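Side-chain contacts in choline kinase (Streptococcus pneumoniae, PDB 4R78), which probably transfers a phosphate from ATP to choline on a protein kinase-like fold, here with adenosine monophosphate bound: residues 69-72 with 73-76; 171-174 with 175-179; 241-244 with 245-249. One frame throughout, in Å; residues are numbered along the deposited sequence.

Interaction 1 (69-72 with 73-76); sequences KGTE and KLIN
Thr71 and Ile75 close an alpha-turn: Ile75 N donates to Thr71 O at 2.8 Å with an N-H...O angle of 165°, the donor lying nearly on the line of the carbonyl bond. Leu74 N reaches the same oxygen at 2.9 Å, bent to 144° and from well above the carbonyl plane, so two N-H groups grip Thr71 O from different directions. Gly70, just ahead of the turn, has a positive phi, and a water bridges Gly70 O and Lys73 N inside the turn, donating to the first and accepting from the second, each at 2.9 Å.

This turn lies in the loop between strand 61-66 of the five-stranded antiparallel sheet and helix 77-87; by its position after the third strand, that helix probably corresponds to helix C of protein kinases. Asn76 is the N-cap of helix 77-87, its OD1 taking the N-H of Asp79.

The side chains of Thr71 and Ile75 lie alongside each other and point the same way, with Ile75 CD1 4.1 Å from Thr71 OG1. With chi1 at 64°, OG1 sits between the backbone N and the carbonyl carbon, where it is hydrogen-bonded to Phe67 O just upstream. A second water donates to Thr71 OG1 at 2.8 Å and to Ile75 O at 2.8 Å, which ties the hydroxyl to the far end of the turn. Ile75 also packs on Phe67 and Tyr217, Leu74 touches Lys155, Tyr156 and Leu159 of helix 149-159, and Gly70 O is hydrogen-bonded to Tyr277 OH.

Interaction 2 (171-174 with 175-179); sequences SVRN and AVFSL
The Arg173 guanidinium has Phe177 lying over one of its faces, with Phe177 CE2 above the centre of the group and 3.7 Å from Arg173 CZ. The two planes are turned 31° apart, so the overlap is oblique, and Phe177 CZ lies toward Arg173 NH2, at 3.9 Å. At the ring's edge, in its plane, sits Arg173 O, only 3.2 Å from Phe177 CD2. That oxygen also accepts the Phe177 N-H at 2.9 Å and 167°, so one carbonyl meets both the backbone and the ring of the same residue.

An extended side chain, with CG anti to the backbone N (chi1 -172°), carries the guanidinium out over the ring, and Arg173 CG itself rests 3.8 Å from Phe177 CD2. The pair is one i, i+4 step on helix 169-177, on the side facing helix 149-159. There Glu157 OE2 forms a salt bridge with Arg173 NE, which helps to hold the guanidinium in place, while Phe177 leans on Ile153 and Lys154.

The neighbouring i, i+4 pair is apolar. Val172 CG1 approaches Val176 CG2 at 4.3 Å; Val172 packs on Tyr293 and Val297 of helix 288-303, and Val176 on Leu266 and Thr269 of helix 257-280. Further along, the hydroxyl of Ser178 turns back on the backbone, OG donating to Ala175 O at 2.7 Å.

Interaction 3 (241-244 with 245-249); sequences EETF and LSHYE
Leu245 CB sits 3.4 Å from Glu241 O, one turn back along helix 238-248, which packs against helices 126-137, 223-233 and 257-280 in what is probably the C-terminal lobe of the protein kinase-like fold. From there the side chain runs back along that same carbonyl. CG comes closer still, 3.1 Å from Glu241 O, a tight approach that follows from chi1 of -67°, which sets CG anti to the carbonyl carbon. CD1 stays in touch with Glu241 O at 3.6 Å and meets Glu242 OE2 at 3.9 Å, the glutamate chain bending at its second torsion to cross it. Glu241 O meanwhile takes the Leu245 N-H at 2.9 Å and 165°. The leucine also meets Leu227, Val255, His257 and Ile260, and both acids have outside partners, Glu242 OE2 being hydrogen-bonded to His257 NE2 and Glu241 OE2 forming a salt bridge with Lys264.

One residue earlier, Phe244 swings CG anti to its own N (chi1 -168°) and sends its ring across the side chain of Tyr248, Phe244 CE2 lying 3.9 Å from Tyr248 CB. That ring stacks edge-to-face with Phe126, while the far end of the tyrosine leads away from residues 241-244 and its OH is hydrogen-bonded to His137 ND1.

On another flank Thr243 and His247 run side by side, pointing the same way, with Thr243 CG2 4.0 Å from His247 CD2. The imidazole presents an edge to the helix backbone: Thr243 O, already accepting the His247 N-H, lies near the ring plane, 3.0 Å from His247 CD2.

How the interactions relate
The three contacts follow one another along the chain and none touches another: the centres of interactions 1 and 2 are about 25 Å apart, those of 2 and 3 about 29 Å, and those of 1 and 3 about 34 Å, the last pair on opposite sides of the chain's centre. Shared helices connect them. Helix 149-159 meets Leu74 of interaction 1 and both Arg173 and Phe177 of interaction 2, while helix 257-280 has contacts with all three. Interaction 1 is near the nucleotide site without lining it: the Ile75 side chain is about 11 Å from adenosine monophosphate and about 6 Å from a bound MES molecule, probably a buffer component.

Interaction 1 (69-72 with 73-76)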
ATOM      1  N   LYS A  69      -1.108   4.537  14.021  1.00 14.23           N
ATOM      2  CA  LYS A  69      -0.477   3.991  15.231  1.00 14.64           C
ATOM      3  C   LYS A  69       0.989   3.609  15.026  1.00 14.75           C
ATOM      4  O   LYS A  69       1.304   2.644  14.318  1.00 14.89           O
ATOM      5  CB  LYS A  69      -1.273   2.806  15.793  1.00 14.93           C
ATOM      6  CG  LYS A  69      -0.726   2.274  17.113  1.00 15.91           C
ATOM      7  CD  LYS A  69      -1.527   1.082  17.603  1.00 18.11           C
ATOM      8  CE  LYS A  69      -0.842   0.401  18.770  1.00 19.17           C
ATOM      9  NZ  LYS A  69      -1.689  -0.691  19.329  1.00 20.81           N
ATOM     10  N   GLY A  70       1.874   4.386  15.644  1.00 14.78           N
ATOM     11  CA  GLY A  70       3.317   4.173  15.548  1.00 15.09           C
ATOM     12  C   GLY A  70       3.930   4.369  14.171  1.00 14.87           C
ATOM     13  O   GLY A  70       5.068   3.963  13.939  1.00 14.85           O
ATOM     14  N   THR A  71       3.194   4.998  13.259  1.00 15.03           N
ATOM     15  CA  THR A  71       3.670   5.169  11.884  1.00 15.46           C
ATOM     16  C   THR A  71       4.045   6.608  11.533  1.00 15.77           C
ATOM     17  O   THR A  71       4.253   6.922  10.362  1.00 15.68           O
ATOM     18  CB  THR A  71       2.643   4.660  10.851  1.00 15.25           C
ATOM     19  OG1 THR A  71       1.447   5.446  10.936  1.00 14.87           O
ATOM     20  CG2 THR A  71       2.316   3.191  11.087  1.00 15.87           C
ATOM     21  N   GLU A  72       4.143   7.474  12.544  1.00 16.70           N
ATOM     22  CA  GLU A  72       4.491   8.889  12.348  1.00 17.85           C
ATOM     23  C   GLU A  72       5.688   9.102  11.424  1.00 18.17           C
ATOM     24  O   GLU A  72       5.682  10.011  10.594  1.00 17.95           O
ATOM     25  CB  GLU A  72       4.793   9.561  13.694  1.00 18.02           C
ATOM     26  CG  GLU A  72       3.606   9.692  14.640  1.00 19.20           C
ATOM     27  CD  GLU A  72       3.421   8.494  15.563  1.00 19.92           C
ATOM     28  OE1 GLU A  72       3.981   7.412  15.296  1.00 19.86           O
ATOM     29  OE2 GLU A  72       2.693   8.641  16.571  1.00 21.19           O
ATOM     30  N   LYS A  73       6.713   8.270  11.590  1.00 18.79           N
ATOM     31  CA  LYS A  73       7.965   8.416  10.850  1.00 19.60           C
ATOM     32  C   LYS A  73       7.957   7.657   9.524  1.00 19.58           C
ATOM     33  O   LYS A  73       8.851   7.847   8.691  1.00 20.43           O
ATOM     34  CB  LYS A  73       9.144   7.954  11.715  1.00 19.88           C
ATOM     35  CG  LYS A  73       9.439   8.853  12.903  1.00 21.74           C
ATOM     36  CD  LYS A  73      10.641   8.338  13.692  1.00 24.25           C
ATOM     37  CE  LYS A  73      11.099   9.342  14.742  1.00 25.44           C
ATOM     38  NZ  LYS A  73      10.154   9.462  15.891  1.00 27.39           N
ATOM     39  N   LEU A  74       6.946   6.812   9.331  1.00 19.19           N
ATOM     40  CA  LEU A  74       6.835   5.970   8.138  1.00 18.88           C
ATOM     41  C   LEU A  74       5.845   6.529   7.127  1.00 18.48           C
ATOM     42  O   LEU A  74       6.147   6.617   5.935  1.00 19.35           O
ATOM     43  CB  LEU A  74       6.432   4.543   8.526  1.00 19.04           C
ATOM     44  CG  LEU A  74       7.406   3.801   9.446  1.00 19.42           C
ATOM     45  CD1 LEU A  74       6.686   2.701  10.195  1.00 19.48           C
ATOM     46  CD2 LEU A  74       8.600   3.250   8.678  1.00 19.57           C
ATOM     47  N   ILE A  75       4.657   6.883   7.613  1.00 17.57           N
ATOM     48  CA  ILE A  75       3.610   7.481   6.796  1.00 16.68           C
ATOM     49  C   ILE A  75       3.502   8.951   7.188  1.00 16.23           C
ATOM     50  O   ILE A  75       3.024   9.275   8.276  1.00 16.26           O
ATOM     51  CB  ILE A  75       2.242   6.768   7.000  1.00 16.63           C
ATOM     52  CG1 ILE A  75       2.334   5.289   6.589  1.00 16.91           C
ATOM     53  CG2 ILE A  75       1.125   7.500   6.237  1.00 16.58           C
ATOM     54  CD1 ILE A  75       1.129   4.441   6.991  1.00 17.03           C
ATOM     55  N   ASN A  76       3.983   9.826   6.309  1.00 15.49           N
ATOM     56  CA  ASN A  76       3.920  11.263   6.530  1.00 14.92           C
ATOM     57  C   ASN A  76       2.491  11.723   6.277  1.00 14.65           C
ATOM     58  O   ASN A  76       2.043  11.802   5.133  1.00 14.56           O
ATOM     59  CB  ASN A  76       4.918  11.989   5.617  1.00 14.96           C
ATOM     60  CG  ASN A  76       4.967  13.494   5.858  1.00 15.07           C
ATOM     61  OD1 ASN A  76       3.944  14.148   6.058  1.00 15.82           O
ATOM     62  ND2 ASN A  76       6.172  14.056   5.797  1.00 16.54           N
TER
HETATM   63  O   HOH W   1       6.951   6.140  13.534  1.00 20.64           O
HETATM   64  O   HOH W   2       1.365   8.150  10.242  1.00 14.13           O

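Interaction 2 (171-174 with 175-179)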
ATOM      1  N   SER A 171      24.268 -10.879   6.141  1.00 14.45           N
ATOM      2  CA  SER A 171      24.529 -11.262   4.751  1.00 14.61           C
ATOM      3  C   SER A 171      23.382 -10.895   3.803  1.00 14.22           C
ATOM      4  O   SER A 171      23.616 -10.445   2.682  1.00 14.70           O
ATOM      5  CB  SER A 171      24.846 -12.752   4.643  1.00 15.03           C
ATOM      6  OG  SER A 171      26.116 -13.040   5.209  1.00 16.57           O
ATOM      7  N   VAL A 172      22.146 -11.091   4.249  1.00 13.91           N
ATOM      8  CA  VAL A 172      20.988 -10.736   3.428  1.00 13.82           C
ATOM      9  C   VAL A 172      20.901  -9.215   3.248  1.00 14.13           C
ATOM     10  O   VAL A 172      20.750  -8.723   2.128  1.00 13.82           O
ATOM     11  CB  VAL A 172      19.678 -11.331   4.009  1.00 13.69           C
ATOM     12  CG1 VAL A 172      18.456 -10.812   3.257  1.00 13.67           C
ATOM     13  CG2 VAL A 172      19.720 -12.860   3.946  1.00 13.83           C
ATOM     14  N   ARG A 173      21.034  -8.489   4.358  1.00 14.15           N
ATOM     15  CA  ARG A 173      20.996  -7.027   4.363  1.00 14.14           C
ATOM     16  C   ARG A 173      22.015  -6.439   3.387  1.00 14.00           C
ATOM     17  O   ARG A 173      21.672  -5.605   2.549  1.00 13.83           O
ATOM     18  CB  ARG A 173      21.260  -6.507   5.778  1.00 14.20           C
ATOM     19  CG  ARG A 173      21.059  -5.020   5.957  1.00 14.69           C
ATOM     20  CD  ARG A 173      21.469  -4.595   7.352  1.00 15.28           C
ATOM     21  NE  ARG A 173      21.054  -3.220   7.629  1.00 16.07           N
ATOM     22  CZ  ARG A 173      21.806  -2.147   7.417  1.00 16.73           C
ATOM     23  NH1 ARG A 173      23.035  -2.275   6.929  1.00 16.90           N
ATOM     24  NH2 ARG A 173      21.326  -0.940   7.696  1.00 17.41           N
ATOM     25  N   ASN A 174      23.262  -6.890   3.485  1.00 14.07           N
ATOM     26  CA  ASN A 174      24.314  -6.381   2.611  1.00 14.43           C
ATOM     27  C   ASN A 174      24.045  -6.679   1.136  1.00 14.48           C
ATOM     28  O   ASN A 174      24.314  -5.845   0.268  1.00 14.74           O
ATOM     29  CB  ASN A 174      25.689  -6.905   3.034  1.00 14.75           C
ATOM     30  CG  ASN A 174      26.118  -6.402   4.407  1.00 15.37           C
ATOM     31  OD1 ASN A 174      26.839  -7.089   5.124  1.00 16.83           O
ATOM     32  ND2 ASN A 174      25.679  -5.202   4.776  1.00 15.57           N
ATOM     33  N   ALA A 175      23.510  -7.862   0.853  1.00 14.29           N
ATOM     34  CA  ALA A 175      23.138  -8.217  -0.516  1.00 14.33           C
ATOM     35  C   ALA A 175      22.012  -7.319  -1.034  1.00 14.53           C
ATOM     36  O   ALA A 175      22.039  -6.885  -2.183  1.00 14.51           O
ATOM     37  CB  ALA A 175      22.748  -9.689  -0.610  1.00 14.37           C
ATOM     38  N   VAL A 176      21.032  -7.036  -0.178  1.00 14.41           N
ATOM     39  CA  VAL A 176      19.939  -6.128  -0.536  1.00 14.39           C
ATOM     40  C   VAL A 176      20.469  -4.713  -0.806  1.00 14.41           C
ATOM     41  O   VAL A 176      20.141  -4.111  -1.833  1.00 14.15           O
ATOM     42  CB  VAL A 176      18.825  -6.123   0.538  1.00 14.27           C
ATOM     43  CG1 VAL A 176      17.805  -5.014   0.263  1.00 14.50           C
ATOM     44  CG2 VAL A 176      18.130  -7.474   0.578  1.00 14.07           C
ATOM     45  N   PHE A 177      21.308  -4.202   0.095  1.00 14.53           N
ATOM     46  CA  PHE A 177      21.873  -2.857  -0.067  1.00 14.99           C
ATOM     47  C   PHE A 177      22.802  -2.723  -1.278  1.00 15.28           C
ATOM     48  O   PHE A 177      23.021  -1.613  -1.769  1.00 15.27           O
ATOM     49  CB  PHE A 177      22.577  -2.390   1.216  1.00 14.92           C
ATOM     50  CG  PHE A 177      21.656  -1.733   2.215  1.00 15.61           C
ATOM     51  CD1 PHE A 177      21.457  -0.355   2.203  1.00 16.63           C
ATOM     52  CD2 PHE A 177      20.991  -2.492   3.173  1.00 16.32           C
ATOM     53  CE1 PHE A 177      20.609   0.256   3.130  1.00 17.23           C
ATOM     54  CE2 PHE A 177      20.138  -1.889   4.104  1.00 17.09           C
ATOM     55  CZ  PHE A 177      19.949  -0.514   4.079  1.00 16.93           C
ATOM     56  N   SER A 178      23.343  -3.848  -1.754  1.00 15.67           N
ATOM     57  CA  SER A 178      24.187  -3.840  -2.950  1.00 16.41           C
ATOM     58  C   SER A 178      23.378  -3.514  -4.206  1.00 16.29           C
ATOM     59  O   SER A 178      23.939  -3.111  -5.227  1.00 16.20           O
ATOM     60  CB  SER A 178      24.929  -5.173  -3.121  1.00 16.53           C
ATOM     61  OG  SER A 178      24.096  -6.168  -3.693  1.00 19.55           O
ATOM     62  N   LEU A 179      22.059  -3.681  -4.125  1.00 16.06           N
ATOM     63  CA  LEU A 179      21.174  -3.392  -5.252  1.00 16.35           C
ATOM     64  C   LEU A 179      21.026  -1.900  -5.544  1.00 16.34           C
ATOM     65  O   LEU A 179      20.624  -1.524  -6.648  1.00 16.42           O
ATOM     66  CB  LEU A 179      19.802  -4.043  -5.038  1.00 16.47           C
ATOM     67  CG  LEU A 179      19.803  -5.572  -4.899  1.00 16.66           C
ATOM     68  CD1 LEU A 179      18.429  -6.084  -4.483  1.00 17.27           C
ATOM     69  CD2 LEU A 179      20.279  -6.264  -6.175  1.00 17.80           C
TER

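Interaction 3 (241-244 with 245-249)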
ATOM      1  N   GLU A 241       2.463 -11.898 -16.043  1.00 15.57           N
ATOM      2  CA  GLU A 241       3.378 -10.753 -16.083  1.00 16.11           C
ATOM      3  C   GLU A 241       3.571 -10.230 -17.504  1.00 16.33           C
ATOM      4  O   GLU A 241       3.423  -9.035 -17.750  1.00 16.44           O
ATOM      5  CB  GLU A 241       4.729 -11.087 -15.446  1.00 16.16           C
ATOM      6  CG  GLU A 241       4.645 -11.309 -13.943  1.00 17.05           C
ATOM      7  CD  GLU A 241       5.993 -11.344 -13.252  1.00 18.46           C
ATOM      8  OE1 GLU A 241       7.039 -11.298 -13.935  1.00 20.88           O
ATOM      9  OE2 GLU A 241       6.003 -11.416 -12.010  1.00 19.60           O
ATOM     10  N   GLU A 242       3.874 -11.128 -18.438  1.00 16.44           N
ATOM     11  CA  GLU A 242       4.103 -10.739 -19.832  1.00 17.26           C
ATOM     12  C   GLU A 242       2.867 -10.114 -20.474  1.00 16.92           C
ATOM     13  O   GLU A 242       2.967  -9.095 -21.167  1.00 17.11           O
ATOM     14  CB  GLU A 242       4.609 -11.931 -20.650  1.00 17.67           C
ATOM     15  CG  GLU A 242       6.029 -12.347 -20.293  1.00 21.22           C
ATOM     16  CD  GLU A 242       7.012 -11.185 -20.345  1.00 24.80           C
ATOM     17  OE1 GLU A 242       7.335 -10.726 -21.464  1.00 27.24           O
ATOM     18  OE2 GLU A 242       7.461 -10.735 -19.266  1.00 26.54           O
ATOM     19  N   THR A 243       1.704 -10.711 -20.224  1.00 16.71           N
ATOM     20  CA  THR A 243       0.449 -10.200 -20.762  1.00 16.76           C
ATOM     21  C   THR A 243       0.131  -8.829 -20.169  1.00 16.27           C
ATOM     22  O   THR A 243      -0.232  -7.910 -20.899  1.00 16.41           O
ATOM     23  CB  THR A 243      -0.716 -11.198 -20.537  1.00 17.08           C
ATOM     24  OG1 THR A 243      -0.396 -12.442 -21.175  1.00 18.04           O
ATOM     25  CG2 THR A 243      -2.021 -10.667 -21.110  1.00 17.77           C
ATOM     26  N   PHE A 244       0.285  -8.684 -18.853  1.00 15.60           N
ATOM     27  CA  PHE A 244       0.027  -7.396 -18.227  1.00 15.13           C
ATOM     28  C   PHE A 244       0.966  -6.313 -18.749  1.00 15.20           C
ATOM     29  O   PHE A 244       0.524  -5.205 -19.049  1.00 14.94           O
ATOM     30  CB  PHE A 244       0.098  -7.463 -16.700  1.00 14.82           C
ATOM     31  CG  PHE A 244      -0.435  -6.227 -16.034  1.00 13.83           C
ATOM     32  CD1 PHE A 244      -1.779  -6.147 -15.665  1.00 13.93           C
ATOM     33  CD2 PHE A 244       0.387  -5.119 -15.819  1.00 12.94           C
ATOM     34  CE1 PHE A 244      -2.287  -4.991 -15.077  1.00 13.98           C
ATOM     35  CE2 PHE A 244      -0.118  -3.957 -15.230  1.00 12.47           C
ATOM     36  CZ  PHE A 244      -1.448  -3.896 -14.859  1.00 13.22           C
ATOM     37  N   LEU A 245       2.251  -6.635 -18.852  1.00 15.14           N
ATOM     38  CA  LEU A 245       3.234  -5.681 -19.358  1.00 15.59           C
ATOM     39  C   LEU A 245       2.917  -5.249 -20.786  1.00 16.29           C
ATOM     40  O   LEU A 245       3.059  -4.076 -21.126  1.00 16.44           O
ATOM     41  CB  LEU A 245       4.654  -6.237 -19.250  1.00 15.46           C
ATOM     42  CG  LEU A 245       5.197  -6.445 -17.830  1.00 15.46           C
ATOM     43  CD1 LEU A 245       6.530  -7.176 -17.849  1.00 15.92           C
ATOM     44  CD2 LEU A 245       5.316  -5.123 -17.081  1.00 15.61           C
ATOM     45  N   SER A 246       2.466  -6.191 -21.615  1.00 16.82           N
ATOM     46  CA  SER A 246       2.069  -5.857 -22.982  1.00 17.58           C
ATOM     47  C   SER A 246       0.953  -4.809 -23.015  1.00 17.64           C
ATOM     48  O   SER A 246       1.007  -3.869 -23.812  1.00 18.20           O
ATOM     49  CB  SER A 246       1.657  -7.108 -23.753  1.00 17.51           C
ATOM     50  OG  SER A 246       1.386  -6.784 -25.103  1.00 19.58           O
ATOM     51  N   HIS A 247      -0.040  -4.975 -22.141  1.00 17.70           N
ATOM     52  CA  HIS A 247      -1.141  -4.022 -21.990  1.00 17.71           C
ATOM     53  C   HIS A 247      -0.668  -2.668 -21.430  1.00 17.15           C
ATOM     54  O   HIS A 247      -1.100  -1.610 -21.886  1.00 17.04           O
ATOM     55  CB  HIS A 247      -2.202  -4.593 -21.041  1.00 18.48           C
ATOM     56  CG  HIS A 247      -3.065  -5.658 -21.643  1.00 20.13           C
ATOM     57  ND1 HIS A 247      -4.430  -5.516 -21.777  1.00 21.88           N
ATOM     58  CD2 HIS A 247      -2.769  -6.890 -22.121  1.00 21.24           C
ATOM     59  CE1 HIS A 247      -4.935  -6.608 -22.322  1.00 22.36           C
ATOM     60  NE2 HIS A 247      -3.947  -7.457 -22.543  1.00 21.95           N
ATOM     61  N   TYR A 248       0.212  -2.720 -20.433  1.00 16.17           N
ATOM     62  CA  TYR A 248       0.610  -1.531 -19.679  1.00 15.64           C
ATOM     63  C   TYR A 248       1.650  -0.666 -20.397  1.00 15.66           C
ATOM     64  O   TYR A 248       1.608   0.567 -20.309  1.00 15.41           O
ATOM     65  CB  TYR A 248       1.110  -1.942 -18.287  1.00 15.08           C
ATOM     66  CG  TYR A 248       1.885  -0.864 -17.563  1.00 14.43           C
ATOM     67  CD1 TYR A 248       1.233   0.070 -16.753  1.00 14.36           C
ATOM     68  CD2 TYR A 248       3.271  -0.764 -17.706  1.00 14.26           C
ATOM     69  CE1 TYR A 248       1.944   1.063 -16.094  1.00 14.73           C
ATOM     70  CE2 TYR A 248       3.991   0.230 -17.054  1.00 14.24           C
ATOM     71  CZ  TYR A 248       3.320   1.140 -16.252  1.00 13.59           C
ATOM     72  OH  TYR A 248       4.036   2.112 -15.603  1.00 14.71           O
ATOM     73  N   GLU A 249       2.586  -1.320 -21.080  1.00 15.76           N
ATOM     74  CA  GLU A 249       3.691  -0.653 -21.772  1.00 16.34           C
ATOM     75  C   GLU A 249       3.186   0.366 -22.790  1.00 16.22           C
ATOM     76  O   GLU A 249       2.277   0.083 -23.570  1.00 16.36           O
ATOM     77  CB  GLU A 249       4.568  -1.694 -22.475  1.00 16.74           C
ATOM     78  CG  GLU A 249       5.926  -1.202 -22.968  1.00 19.17           C
ATOM     79  CD  GLU A 249       6.704  -2.293 -23.695  1.00 22.33           C
ATOM     80  OE1 GLU A 249       6.079  -3.285 -24.141  1.00 25.33           O
ATOM     81  OE2 GLU A 249       7.940  -2.157 -23.833  1.00 24.26           O
TER